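Local coordinates for protein polyisoprenyl-teichoic acid--peptidoglycan teichoic acid transferase TagV (Bacillus subtilis, PDB 6UF3) that is a bacterial transferase of the LytR-CpsA-Psr family, an alpha-beta protein built around a central mixed beta-sheet, at residues D97-V102 with E141-Y146; G108-V113 with E135-G140; L222-S227 with Y237-D242. All blocks are in the same frame, centred on the assembly; numbering follows the deposited sequence.

Contact 1 of 3, residues D97-V102 with E141-Y146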
ATOM      1  N   ASP A  97     -11.003   3.161 -10.050  1.00 25.74           N
ATOM      2  CA  ASP A  97     -11.538   2.252 -11.064  1.00 25.40           C
ATOM      3  C   ASP A  97     -10.646   1.030 -11.222  1.00 25.25           C
ATOM      4  O   ASP A  97     -11.133  -0.107 -11.305  1.00 23.89           O
ATOM      5  CB  ASP A  97     -11.689   2.984 -12.401  1.00 27.34           C
ATOM      6  CG  ASP A  97     -12.353   2.124 -13.459  1.00 37.21           C
ATOM      7  OD1 ASP A  97     -11.629   1.575 -14.322  1.00 29.99           O
ATOM      8  OD2 ASP A  97     -13.599   1.987 -13.413  1.00 38.32           O
ATOM      9  N   GLY A  98      -9.330   1.248 -11.280  1.00 24.50           N
ATOM     10  CA  GLY A  98      -8.415   0.129 -11.398  1.00 23.72           C
ATOM     11  C   GLY A  98      -8.501  -0.803 -10.207  1.00 23.83           C
ATOM     12  O   GLY A  98      -8.418  -2.026 -10.354  1.00 24.42           O
ATOM     13  N   PHE A  99      -8.681  -0.238  -9.016  1.00 21.95           N
ATOM     14  CA  PHE A  99      -8.758  -1.058  -7.814  1.00 19.75           C
ATOM     15  C   PHE A  99      -9.987  -1.950  -7.851  1.00 23.55           C
ATOM     16  O   PHE A  99      -9.911  -3.156  -7.541  1.00 23.39           O
ATOM     17  CB  PHE A  99      -8.780  -0.164  -6.572  1.00 21.40           C
ATOM     18  CG  PHE A  99      -9.050  -0.919  -5.293  1.00 22.20           C
ATOM     19  CD1 PHE A  99      -8.036  -1.622  -4.660  1.00 26.44           C
ATOM     20  CD2 PHE A  99     -10.320  -0.931  -4.737  1.00 22.38           C
ATOM     21  CE1 PHE A  99      -8.283  -2.326  -3.499  1.00 25.69           C
ATOM     22  CE2 PHE A  99     -10.571  -1.629  -3.569  1.00 21.59           C
ATOM     23  CZ  PHE A  99      -9.553  -2.325  -2.950  1.00 25.09           C
ATOM     24  N   LYS A 100     -11.142  -1.358  -8.187  1.00 21.82           N
ATOM     25  CA  LYS A 100     -12.350  -2.162  -8.321  1.00 22.95           C
ATOM     26  C   LYS A 100     -12.151  -3.269  -9.346  1.00 26.26           C
ATOM     27  O   LYS A 100     -12.583  -4.407  -9.123  1.00 24.62           O
ATOM     28  CB  LYS A 100     -13.542  -1.287  -8.713  1.00 23.93           C
ATOM     29  CG  LYS A 100     -14.044  -0.390  -7.600  1.00 25.00           C
ATOM     30  CD  LYS A 100     -15.362   0.262  -7.963  1.00 29.35           C
ATOM     31  CE  LYS A 100     -15.268   0.978  -9.298  1.00 38.98           C
ATOM     32  NZ  LYS A 100     -16.523   1.717  -9.612  1.00 48.26           N
ATOM     33  N   ASP A 101     -11.504  -2.950 -10.478  1.00 26.09           N
ATOM     34  CA  ASP A 101     -11.255  -3.968 -11.500  1.00 30.96           C
ATOM     35  C   ASP A 101     -10.407  -5.111 -10.953  1.00 30.90           C
ATOM     36  O   ASP A 101     -10.713  -6.286 -11.192  1.00 30.41           O
ATOM     37  CB  ASP A 101     -10.579  -3.348 -12.729  1.00 28.55           C
ATOM     38  CG  ASP A 101     -10.472  -4.331 -13.891  1.00 34.08           C
ATOM     39  OD1 ASP A 101     -11.522  -4.850 -14.316  1.00 33.68           O
ATOM     40  OD2 ASP A 101      -9.345  -4.586 -14.374  1.00 37.74           O
ATOM     41  N   VAL A 102      -9.333  -4.784 -10.232  1.00 26.35           N
ATOM     42  CA  VAL A 102      -8.477  -5.819  -9.653  1.00 22.45           C
ATOM     43  C   VAL A 102      -9.306  -6.749  -8.782  1.00 26.73           C
ATOM     44  O   VAL A 102      -9.257  -7.976  -8.928  1.00 25.99           O
ATOM     45  CB  VAL A 102      -7.328  -5.193  -8.844  1.00 24.52           C
ATOM     46  CG1 VAL A 102      -6.578  -6.287  -8.078  1.00 25.23           C
ATOM     47  CG2 VAL A 102      -6.375  -4.422  -9.749  1.00 25.54           C
ATOM     48  N   GLU A 141     -16.736  -2.785  -5.857  1.00 26.02           N
ATOM     49  CA  GLU A 141     -17.412  -1.602  -5.325  1.00 30.23           C
ATOM     50  C   GLU A 141     -17.450  -1.630  -3.798  1.00 27.45           C
ATOM     51  O   GLU A 141     -17.160  -0.627  -3.126  1.00 28.21           O
ATOM     52  CB  GLU A 141     -18.820  -1.522  -5.917  1.00 38.99           C
ATOM     53  CG  GLU A 141     -19.814  -0.690  -5.142  1.00 46.10           C
ATOM     54  CD  GLU A 141     -21.222  -0.850  -5.680  1.00 54.57           C
ATOM     55  OE1 GLU A 141     -21.920   0.169  -5.852  1.00 59.75           O
ATOM     56  OE2 GLU A 141     -21.632  -2.000  -5.942  1.00 58.12           O
ATOM     57  N   GLU A 142     -17.779  -2.791  -3.228  1.00 27.39           N
ATOM     58  CA  GLU A 142     -17.816  -2.909  -1.777  1.00 27.72           C
ATOM     59  C   GLU A 142     -16.425  -2.767  -1.171  1.00 26.09           C
ATOM     60  O   GLU A 142     -16.264  -2.140  -0.117  1.00 26.66           O
ATOM     61  CB  GLU A 142     -18.449  -4.251  -1.388  1.00 28.41           C
ATOM     62  CG  GLU A 142     -19.911  -4.366  -1.813  1.00 30.24           C
ATOM     63  CD  GLU A 142     -20.438  -5.786  -1.746  1.00 30.66           C
ATOM     64  OE1 GLU A 142     -21.671  -5.945  -1.678  1.00 39.02           O
ATOM     65  OE2 GLU A 142     -19.624  -6.734  -1.761  1.00 30.67           O
ATOM     66  N   ALA A 143     -15.409  -3.342  -1.817  1.00 24.36           N
ATOM     67  CA  ALA A 143     -14.058  -3.269  -1.273  1.00 26.62           C
ATOM     68  C   ALA A 143     -13.530  -1.841  -1.310  1.00 24.97           C
ATOM     69  O   ALA A 143     -12.827  -1.411  -0.385  1.00 22.75           O
ATOM     70  CB  ALA A 143     -13.128  -4.213  -2.039  1.00 26.65           C
ATOM     71  N   LEU A 144     -13.883  -1.089  -2.358  1.00 23.37           N
ATOM     72  CA  LEU A 144     -13.514   0.326  -2.422  1.00 23.91           C
ATOM     73  C   LEU A 144     -14.177   1.112  -1.302  1.00 27.09           C
ATOM     74  O   LEU A 144     -13.520   1.908  -0.614  1.00 25.89           O
ATOM     75  CB  LEU A 144     -13.896   0.912  -3.782  1.00 24.41           C
ATOM     76  CG  LEU A 144     -13.524   2.390  -3.961  1.00 25.12           C
ATOM     77  CD1 LEU A 144     -12.014   2.530  -3.880  1.00 25.71           C
ATOM     78  CD2 LEU A 144     -14.056   2.966  -5.270  1.00 26.32           C
ATOM     79  N   ALA A 145     -15.488   0.913  -1.109  1.00 27.12           N
ATOM     80  CA  ALA A 145     -16.175   1.618  -0.029  1.00 29.19           C
ATOM     81  C   ALA A 145     -15.585   1.251   1.327  1.00 34.31           C
ATOM     82  O   ALA A 145     -15.466   2.105   2.215  1.00 32.48           O
ATOM     83  CB  ALA A 145     -17.676   1.320  -0.061  1.00 31.13           C
ATOM     84  N   TYR A 146     -15.218  -0.022   1.503  1.00 27.58           N
ATOM     85  CA  TYR A 146     -14.557  -0.467   2.724  1.00 29.19           C
ATOM     86  C   TYR A 146     -13.243   0.276   2.941  1.00 31.83           C
ATOM     87  O   TYR A 146     -12.946   0.715   4.060  1.00 32.93           O
ATOM     88  CB  TYR A 146     -14.321  -1.979   2.638  1.00 26.22           C
ATOM     89  CG  TYR A 146     -13.850  -2.638   3.914  1.00 26.58           C
ATOM     90  CD1 TYR A 146     -14.723  -2.848   4.970  1.00 29.63           C
ATOM     91  CD2 TYR A 146     -12.529  -3.063   4.052  1.00 28.54           C
ATOM     92  CE1 TYR A 146     -14.301  -3.466   6.131  1.00 32.23           C
ATOM     93  CE2 TYR A 146     -12.092  -3.679   5.216  1.00 28.60           C
ATOM     94  CZ  TYR A 146     -12.986  -3.878   6.250  1.00 30.88           C
ATOM     95  OH  TYR A 146     -12.579  -4.484   7.411  1.00 35.12           O
TER
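Phe99 sets the rim of its ring against the backbone of helix 140-148, at the junction between Ala143 and Leu144. Its CE2 stands 3.6 Å from Leu144 N, and Ala143 C lies near the ring plane as well, so the peptide is met by the ring edge. Phe99 CB points toward the other helix, and CG is anti to the backbone N (chi1 172°). Ala143 suits the spot because its side chain is a single methyl: CB comes to 3.9 Å from Phe99 CE2, and the flat ring can approach the main chain beside it.

Leu144 answers with a fork. One branch, CD1, packs 3.9 Å from Phe99 CD2, while the other, CD2, lies 4.0 Å from Lys100 CD, so that a single leucine meets both an aromatic rim and an aliphatic chain, crossing each obliquely. Lys100 uses its methylenes here, its CD resting 3.8 Å from Glu141 CA. A bend at chi3 (-53°) then turns CE, and the ammonium group beyond it forms a salt bridge with Asp122. Glu141 OE1 is 6.8 Å from Lys100 NZ, too far for a direct bridge.

The short helical segments approach to 8.8 Å between axes at 126°, nearer perpendicular than antiparallel, consistent with a contact made by few residues. No hydrogen bond passes between them. Cohesion therefore comes from apolar contact and shape, with lysine serving two ends: its methylenes rest on Glu141 and Leu144, and its charge is carried to an acid outside the pair of helices, which would partly balance it.

Contact 2 of 3, residues G108-V113 with E135-G140; sequences GIDVDV and EMHLNG
Val111 and Leu138 interlock on the apolar face of an antiparallel two-stranded ladder, the face that also carries Ile109 and Met136: their side chains cross at about a right angle, Leu138 CD1 3.6 Å from Val111 CG2. Farther along, Met136 meets Val113 CG2 with CG and SD, the sulfur at 3.7 Å, while its end leads away. Paired backbone bonds join Ile109 to Leu138 and Val111 to Met136.

The other face is polar. His137 lays its ring over Ile109 N and sends ND1 to Asp110 OD1 (2.7 Å), the oxygen lying in the ring plane but the nitrogen arriving from above the carboxylate. Glu135 OE2 crowds that same oxygen; two acids this close would tend to favour a proton on one of them, and the imidazole may offset the charge. A CB on Gly108 would collide with His137 NE2 and Leu138 O; with none, CA sits 3.0 Å from Leu138 O.

Helix 140-148 and strand 129-131 cover the apolar face, Tyr146 touching Val111, Val113 and Leu138, and Phe131 touching Met136. Ile109 packs on Ala170 and Leu171 of helix 158-177, and Asn139, through Glu142 N, caps the helix that follows.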
ATOM      1  N   GLY A 108     -13.658 -11.061  -6.002  1.00 28.45           N
ATOM      2  CA  GLY A 108     -13.943 -10.561  -4.673  1.00 25.75           C
ATOM      3  C   GLY A 108     -12.866 -10.943  -3.674  1.00 26.28           C
ATOM      4  O   GLY A 108     -11.955 -11.728  -3.950  1.00 29.95           O
ATOM      5  N   ILE A 109     -12.989 -10.387  -2.464  1.00 25.58           N
ATOM      6  CA  ILE A 109     -11.960 -10.538  -1.446  1.00 22.98           C
ATOM      7  C   ILE A 109     -12.606 -10.778  -0.084  1.00 22.77           C
ATOM      8  O   ILE A 109     -13.677 -10.252   0.220  1.00 29.71           O
ATOM      9  CB  ILE A 109     -11.038  -9.289  -1.444  1.00 30.21           C
ATOM     10  CG1 ILE A 109      -9.621  -9.674  -1.068  1.00 37.18           C
ATOM     11  CG2 ILE A 109     -11.605  -8.147  -0.587  1.00 35.18           C
ATOM     12  CD1 ILE A 109      -8.997 -10.673  -2.003  1.00 39.04           C
ATOM     13  N   ASP A 110     -11.950 -11.582   0.747  1.00 23.46           N
ATOM     14  CA  ASP A 110     -12.482 -11.913   2.061  1.00 24.59           C
ATOM     15  C   ASP A 110     -11.804 -11.062   3.127  1.00 24.45           C
ATOM     16  O   ASP A 110     -10.573 -11.016   3.198  1.00 34.15           O
ATOM     17  CB  ASP A 110     -12.288 -13.398   2.346  1.00 25.68           C
ATOM     18  CG  ASP A 110     -13.046 -14.264   1.356  1.00 28.00           C
ATOM     19  OD1 ASP A 110     -14.263 -14.437   1.543  1.00 31.62           O
ATOM     20  OD2 ASP A 110     -12.437 -14.713   0.361  1.00 33.53           O
ATOM     21  N   VAL A 111     -12.609 -10.373   3.942  1.00 28.84           N
ATOM     22  CA  VAL A 111     -12.079  -9.551   5.026  1.00 28.47           C
ATOM     23  C   VAL A 111     -12.903  -9.771   6.287  1.00 28.77           C
ATOM     24  O   VAL A 111     -14.082 -10.128   6.244  1.00 32.23           O
ATOM     25  CB  VAL A 111     -12.045  -8.038   4.694  1.00 31.77           C
ATOM     26  CG1 VAL A 111     -11.087  -7.736   3.534  1.00 29.20           C
ATOM     27  CG2 VAL A 111     -13.448  -7.517   4.405  1.00 35.49           C
ATOM     28  N   ASP A 112     -12.261  -9.527   7.426  1.00 38.65           N
ATOM     29  CA  ASP A 112     -12.907  -9.599   8.734  1.00 39.75           C
ATOM     30  C   ASP A 112     -13.325  -8.184   9.129  1.00 36.22           C
ATOM     31  O   ASP A 112     -12.505  -7.391   9.600  1.00 39.53           O
ATOM     32  CB  ASP A 112     -11.971 -10.222   9.763  1.00 45.96           C
ATOM     33  CG  ASP A 112     -12.697 -10.673  11.015  1.00 59.95           C
ATOM     34  OD1 ASP A 112     -13.934 -10.507  11.085  1.00 63.51           O
ATOM     35  OD2 ASP A 112     -12.028 -11.199  11.930  1.00 64.73           O
ATOM     36  N   VAL A 113     -14.600  -7.868   8.918  1.00 34.84           N
ATOM     37  CA  VAL A 113     -15.152  -6.539   9.203  1.00 39.16           C
ATOM     38  C   VAL A 113     -15.139  -6.288  10.707  1.00 42.06           C
ATOM     39  O   VAL A 113     -15.621  -7.138  11.482  1.00 43.49           O
ATOM     40  CB  VAL A 113     -16.579  -6.433   8.639  1.00 38.15           C
ATOM     41  CG1 VAL A 113     -17.207  -5.100   9.008  1.00 39.68           C
ATOM     42  CG2 VAL A 113     -16.552  -6.618   7.128  1.00 32.70           C
ATOM     43  N   GLU A 135     -16.920 -11.994   9.086  1.00 43.67           N
ATOM     44  CA  GLU A 135     -16.397 -12.304   7.765  1.00 39.78           C
ATOM     45  C   GLU A 135     -17.335 -11.782   6.684  1.00 36.25           C
ATOM     46  O   GLU A 135     -18.559 -11.903   6.788  1.00 37.54           O
ATOM     47  CB  GLU A 135     -16.195 -13.817   7.624  1.00 50.52           C
ATOM     48  CG  GLU A 135     -16.433 -14.378   6.228  1.00 61.32           C
ATOM     49  CD  GLU A 135     -15.334 -14.009   5.243  1.00 64.01           C
ATOM     50  OE1 GLU A 135     -14.247 -13.574   5.690  1.00 65.55           O
ATOM     51  OE2 GLU A 135     -15.565 -14.152   4.021  1.00 61.13           O
ATOM     52  N   MET A 136     -16.752 -11.173   5.649  1.00 31.71           N
ATOM     53  CA  MET A 136     -17.506 -10.762   4.473  1.00 31.13           C
ATOM     54  C   MET A 136     -16.670 -11.009   3.227  1.00 29.04           C
ATOM     55  O   MET A 136     -15.438 -10.888   3.247  1.00 30.65           O
ATOM     56  CB  MET A 136     -17.903  -9.276   4.516  1.00 31.29           C
ATOM     57  CG  MET A 136     -19.071  -8.935   5.428  1.00 34.44           C
ATOM     58  SD  MET A 136     -19.622  -7.238   5.128  1.00 35.54           S
ATOM     59  CE  MET A 136     -20.571  -7.428   3.619  1.00 41.17           C
ATOM     60  N   HIS A 137     -17.361 -11.320   2.133  1.00 29.06           N
ATOM     61  CA  HIS A 137     -16.759 -11.428   0.810  1.00 27.53           C
ATOM     62  C   HIS A 137     -17.229 -10.239  -0.021  1.00 27.17           C
ATOM     63  O   HIS A 137     -18.405 -10.160  -0.384  1.00 29.70           O
ATOM     64  CB  HIS A 137     -17.137 -12.749   0.139  1.00 28.26           C
ATOM     65  CG  HIS A 137     -16.298 -13.066  -1.058  1.00 27.92           C
ATOM     66  ND1 HIS A 137     -15.160 -13.840  -0.985  1.00 28.38           N
ATOM     67  CD2 HIS A 137     -16.419 -12.693  -2.355  1.00 28.60           C
ATOM     68  CE1 HIS A 137     -14.618 -13.932  -2.188  1.00 28.34           C
ATOM     69  NE2 HIS A 137     -15.364 -13.248  -3.036  1.00 26.73           N
ATOM     70  N   LEU A 138     -16.313  -9.322  -0.320  1.00 25.71           N
ATOM     71  CA  LEU A 138     -16.645  -8.064  -0.971  1.00 25.59           C
ATOM     72  C   LEU A 138     -16.285  -8.091  -2.448  1.00 24.74           C
ATOM     73  O   LEU A 138     -15.240  -8.619  -2.833  1.00 29.73           O
ATOM     74  CB  LEU A 138     -15.906  -6.905  -0.300  1.00 25.42           C
ATOM     75  CG  LEU A 138     -15.977  -6.859   1.225  1.00 26.80           C
ATOM     76  CD1 LEU A 138     -15.118  -5.709   1.722  1.00 25.32           C
ATOM     77  CD2 LEU A 138     -17.410  -6.701   1.700  1.00 29.31           C
ATOM     78  N   ASN A 139     -17.149  -7.502  -3.270  1.00 25.60           N
ATOM     79  CA  ASN A 139     -16.815  -7.244  -4.665  1.00 25.15           C
ATOM     80  C   ASN A 139     -16.032  -5.928  -4.743  1.00 29.37           C
ATOM     81  O   ASN A 139     -15.723  -5.305  -3.725  1.00 28.48           O
ATOM     82  CB  ASN A 139     -18.076  -7.251  -5.529  1.00 26.86           C
ATOM     83  CG  ASN A 139     -19.082  -6.174  -5.139  1.00 30.98           C
ATOM     84  OD1 ASN A 139     -18.718  -5.109  -4.641  1.00 30.27           O
ATOM     85  ND2 ASN A 139     -20.357  -6.444  -5.386  1.00 32.47           N
ATOM     86  N   GLY A 140     -15.711  -5.484  -5.958  1.00 26.22           N
ATOM     87  CA  GLY A 140     -14.854  -4.314  -6.106  1.00 23.28           C
ATOM     88  C   GLY A 140     -15.466  -3.040  -5.549  1.00 26.50           C
ATOM     89  O   GLY A 140     -14.792  -2.274  -4.851  1.00 30.51           O
TER

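Contact 3 of 3, residues L222-S227 with Y237-D242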
ATOM      1  N   LEU A 222       5.311  -3.875  10.484  1.00 22.43           N
ATOM      2  CA  LEU A 222       5.959  -2.794  11.207  1.00 23.45           C
ATOM      3  C   LEU A 222       5.045  -1.579  11.219  1.00 25.66           C
ATOM      4  O   LEU A 222       4.042  -1.522  10.509  1.00 23.99           O
ATOM      5  CB  LEU A 222       7.305  -2.436  10.571  1.00 25.15           C
ATOM      6  CG  LEU A 222       8.243  -3.612  10.276  1.00 27.58           C
ATOM      7  CD1 LEU A 222       9.570  -3.105   9.754  1.00 26.17           C
ATOM      8  CD2 LEU A 222       8.465  -4.481  11.501  1.00 31.13           C
ATOM      9  N   SER A 223       5.399  -0.600  12.050  1.00 23.71           N
ATOM     10  CA  SER A 223       4.546   0.562  12.260  1.00 25.03           C
ATOM     11  C   SER A 223       5.382   1.829  12.271  1.00 23.97           C
ATOM     12  O   SER A 223       6.471   1.856  12.849  1.00 27.49           O
ATOM     13  CB  SER A 223       3.780   0.463  13.589  1.00 35.54           C
ATOM     14  OG  SER A 223       2.926  -0.665  13.597  1.00 49.14           O
ATOM     15  N   ILE A 224       4.855   2.883  11.650  1.00 23.54           N
ATOM     16  CA  ILE A 224       5.373   4.233  11.862  1.00 22.62           C
ATOM     17  C   ILE A 224       4.598   4.810  13.042  1.00 24.75           C
ATOM     18  O   ILE A 224       3.455   5.245  12.895  1.00 29.03           O
ATOM     19  CB  ILE A 224       5.237   5.114  10.620  1.00 24.76           C
ATOM     20  CG1 ILE A 224       5.936   4.480   9.410  1.00 26.73           C
ATOM     21  CG2 ILE A 224       5.808   6.502  10.911  1.00 27.22           C
ATOM     22  CD1 ILE A 224       7.439   4.388   9.542  1.00 25.26           C
ATOM     23  N   THR A 225       5.209   4.787  14.224  1.00 22.72           N
ATOM     24  CA  THR A 225       4.599   5.432  15.372  1.00 24.70           C
ATOM     25  C   THR A 225       4.894   6.933  15.339  1.00 29.91           C
ATOM     26  O   THR A 225       5.815   7.398  14.660  1.00 28.14           O
ATOM     27  CB  THR A 225       5.101   4.816  16.676  1.00 29.63           C
ATOM     28  OG1 THR A 225       6.509   5.020  16.792  1.00 31.66           O
ATOM     29  CG2 THR A 225       4.809   3.303  16.708  1.00 31.30           C
ATOM     30  N   GLY A 226       4.087   7.688  16.068  1.00 26.79           N
ATOM     31  CA  GLY A 226       4.246   9.127  16.069  1.00 28.27           C
ATOM     32  C   GLY A 226       3.131   9.803  16.827  1.00 31.66           C
ATOM     33  O   GLY A 226       2.390   9.168  17.581  1.00 35.11           O
ATOM     34  N   SER A 227       3.029  11.114  16.625  1.00 27.64           N
ATOM     35  CA  SER A 227       2.120  11.953  17.394  1.00 33.28           C
ATOM     36  C   SER A 227       1.275  12.810  16.469  1.00 32.43           C
ATOM     37  O   SER A 227       1.753  13.269  15.431  1.00 29.23           O
ATOM     38  CB  SER A 227       2.884  12.872  18.364  1.00 38.79           C
ATOM     39  OG  SER A 227       3.771  12.131  19.177  1.00 49.15           O
ATOM     40  N   TYR A 237      -3.568  19.439  10.459  1.00 28.03           N
ATOM     41  CA  TYR A 237      -3.191  18.175  11.078  1.00 30.95           C
ATOM     42  C   TYR A 237      -2.024  17.531  10.342  1.00 31.30           C
ATOM     43  O   TYR A 237      -2.061  17.363   9.118  1.00 31.21           O
ATOM     44  CB  TYR A 237      -4.368  17.196  11.115  1.00 31.09           C
ATOM     45  CG  TYR A 237      -3.939  15.822  11.585  1.00 29.34           C
ATOM     46  CD1 TYR A 237      -3.801  15.551  12.938  1.00 34.22           C
ATOM     47  CD2 TYR A 237      -3.647  14.804  10.676  1.00 29.65           C
ATOM     48  CE1 TYR A 237      -3.395  14.316  13.383  1.00 36.06           C
ATOM     49  CE2 TYR A 237      -3.228  13.555  11.116  1.00 25.59           C
ATOM     50  CZ  TYR A 237      -3.104  13.321  12.475  1.00 32.20           C
ATOM     51  OH  TYR A 237      -2.694  12.087  12.937  1.00 36.89           O
ATOM     52  N   TYR A 238      -1.013  17.123  11.105  1.00 24.16           N
ATOM     53  CA  TYR A 238       0.085  16.305  10.622  1.00 24.45           C
ATOM     54  C   TYR A 238       0.272  15.109  11.542  1.00 22.09           C
ATOM     55  O   TYR A 238      -0.052  15.160  12.729  1.00 24.04           O
ATOM     56  CB  TYR A 238       1.396  17.075  10.585  1.00 24.67           C
ATOM     57  CG  TYR A 238       1.429  18.182   9.573  1.00 22.01           C
ATOM     58  CD1 TYR A 238       0.977  19.455   9.894  1.00 23.51           C
ATOM     59  CD2 TYR A 238       1.925  17.956   8.296  1.00 23.09           C
ATOM     60  CE1 TYR A 238       1.017  20.476   8.965  1.00 28.79           C
ATOM     61  CE2 TYR A 238       1.963  18.967   7.361  1.00 26.30           C
ATOM     62  CZ  TYR A 238       1.509  20.219   7.700  1.00 28.98           C
ATOM     63  OH  TYR A 238       1.552  21.227   6.766  1.00 32.69           O
ATOM     64  N   PHE A 239       0.823  14.037  10.989  1.00 24.16           N
ATOM     65  CA  PHE A 239       1.312  12.922  11.791  1.00 23.07           C
ATOM     66  C   PHE A 239       2.826  13.029  11.866  1.00 22.19           C
ATOM     67  O   PHE A 239       3.518  12.846  10.858  1.00 23.80           O
ATOM     68  CB  PHE A 239       0.889  11.583  11.198  1.00 22.29           C
ATOM     69  CG  PHE A 239       1.248  10.405  12.063  1.00 23.84           C
ATOM     70  CD1 PHE A 239       0.690  10.261  13.318  1.00 29.20           C
ATOM     71  CD2 PHE A 239       2.132   9.439  11.611  1.00 27.45           C
ATOM     72  CE1 PHE A 239       1.008   9.175  14.124  1.00 33.62           C
ATOM     73  CE2 PHE A 239       2.454   8.337  12.417  1.00 27.47           C
ATOM     74  CZ  PHE A 239       1.887   8.209  13.664  1.00 29.34           C
ATOM     75  N   GLU A 240       3.350  13.339  13.053  1.00 21.51           N
ATOM     76  CA  GLU A 240       4.783  13.521  13.204  1.00 21.52           C
ATOM     77  C   GLU A 240       5.423  12.190  13.573  1.00 22.69           C
ATOM     78  O   GLU A 240       5.098  11.637  14.633  1.00 27.35           O
ATOM     79  CB  GLU A 240       5.089  14.569  14.263  1.00 25.64           C
ATOM     80  CG  GLU A 240       6.571  14.775  14.518  1.00 29.41           C
ATOM     81  CD  GLU A 240       7.306  15.465  13.386  1.00 33.82           C
ATOM     82  OE1 GLU A 240       6.655  15.976  12.443  1.00 29.97           O
ATOM     83  OE2 GLU A 240       8.554  15.490  13.451  1.00 31.61           O
ATOM     84  N   PRO A 241       6.319  11.652  12.748  1.00 20.92           N
ATOM     85  CA  PRO A 241       6.914  10.341  13.040  1.00 23.35           C
ATOM     86  C   PRO A 241       7.881  10.405  14.209  1.00 27.47           C
ATOM     87  O   PRO A 241       8.681  11.335  14.334  1.00 27.38           O
ATOM     88  CB  PRO A 241       7.644   9.982  11.740  1.00 21.53           C
ATOM     89  CG  PRO A 241       7.888  11.350  11.057  1.00 25.32           C
ATOM     90  CD  PRO A 241       6.682  12.150  11.409  1.00 21.03           C
ATOM     91  N   ASP A 242       7.806   9.382  15.056  1.00 23.53           N
ATOM     92  CA  ASP A 242       8.758   9.205  16.139  1.00 26.15           C
ATOM     93  C   ASP A 242      10.134   8.835  15.582  1.00 26.56           C
ATOM     94  O   ASP A 242      10.277   7.863  14.832  1.00 24.70           O
ATOM     95  CB  ASP A 242       8.232   8.130  17.088  1.00 26.45           C
ATOM     96  CG  ASP A 242       9.098   7.936  18.309  1.00 33.38           C
ATOM     97  OD1 ASP A 242      10.223   7.410  18.169  1.00 37.69           O
ATOM     98  OD2 ASP A 242       8.642   8.290  19.420  1.00 43.02           O
TER
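Phe239 turns the rim of its ring toward the loop that leads into strand 226-231. Its CE2 comes to 3.3 Å from Ile224 O, which lies in the ring plane, so the slightly positive C-H edge faces a carbonyl oxygen. CG is anti to the backbone N (chi1 -174°); the ring lies beside the Gly226 backbone, with CZ 3.3 Å from Gly226 N. Glycine belongs here: the place a side chain would take is already filled by the ring and by Glu240 O, which lies 3.0 Å from Gly226 CA.

Around this first shell the backbones are pinned together. Ser227 and Glu240 exchange two hydrogen bonds as an antiparallel pair, and Asp242 N gives a nearly straight one to Thr225 O (2.8 Å, 175° at the hydrogen). Between them Pro241 faces Gly226 in a non-hydrogen-bonded pair, where the missing N-H of proline costs the hairpin nothing. Pro241 CB lies beside Ile224, 4.0 Å from its CG2.

The next shell holds these parts in place. Phe83 of helix 72-84 packs on both Ile224 and Pro241, and the Phe239 backbone is bonded to Asp48 and Arg50. Asp242 OD1 caps helix 243-257 by accepting from Asn245 N, while Asn245 OD1 accepts from Thr225 N, so the helix start is tied to both segments.

Chemically the contact mixes main-chain bonds with a small apolar patch. Glu240, whose chain leads away from Ser227, is spent on a salt bridge to Arg50. Its charge thus fastens the hairpin to strand 50-51 and would be partly balanced there, while the strand pairing itself depends on backbone polarity.

Contacts 1 and 2 are neighbours, their centres about 11 Å apart, and contact 2 is nested along the chain inside the loop that contact 1 closes. Helix 96-105 runs on to strand 109-113, and strand 134-138 leads into helix 140-148, so each helix of contact 1 is joined directly to a strand of contact 2. All four segments belong to the LytR-CpsA-Psr region of the chain. Contact 3 follows later, its centre about 27 Å from that of contact 1 and 29 Å from that of contact 2. It lies across the molecule's centre from contact 1, in a hairpin between the mixed sheet and helix 243-257. Contacts 1 and 2 thus form one touching unit, and contact 3, about 17 Å from either at the nearest atoms, belongs to a separate part of the fold.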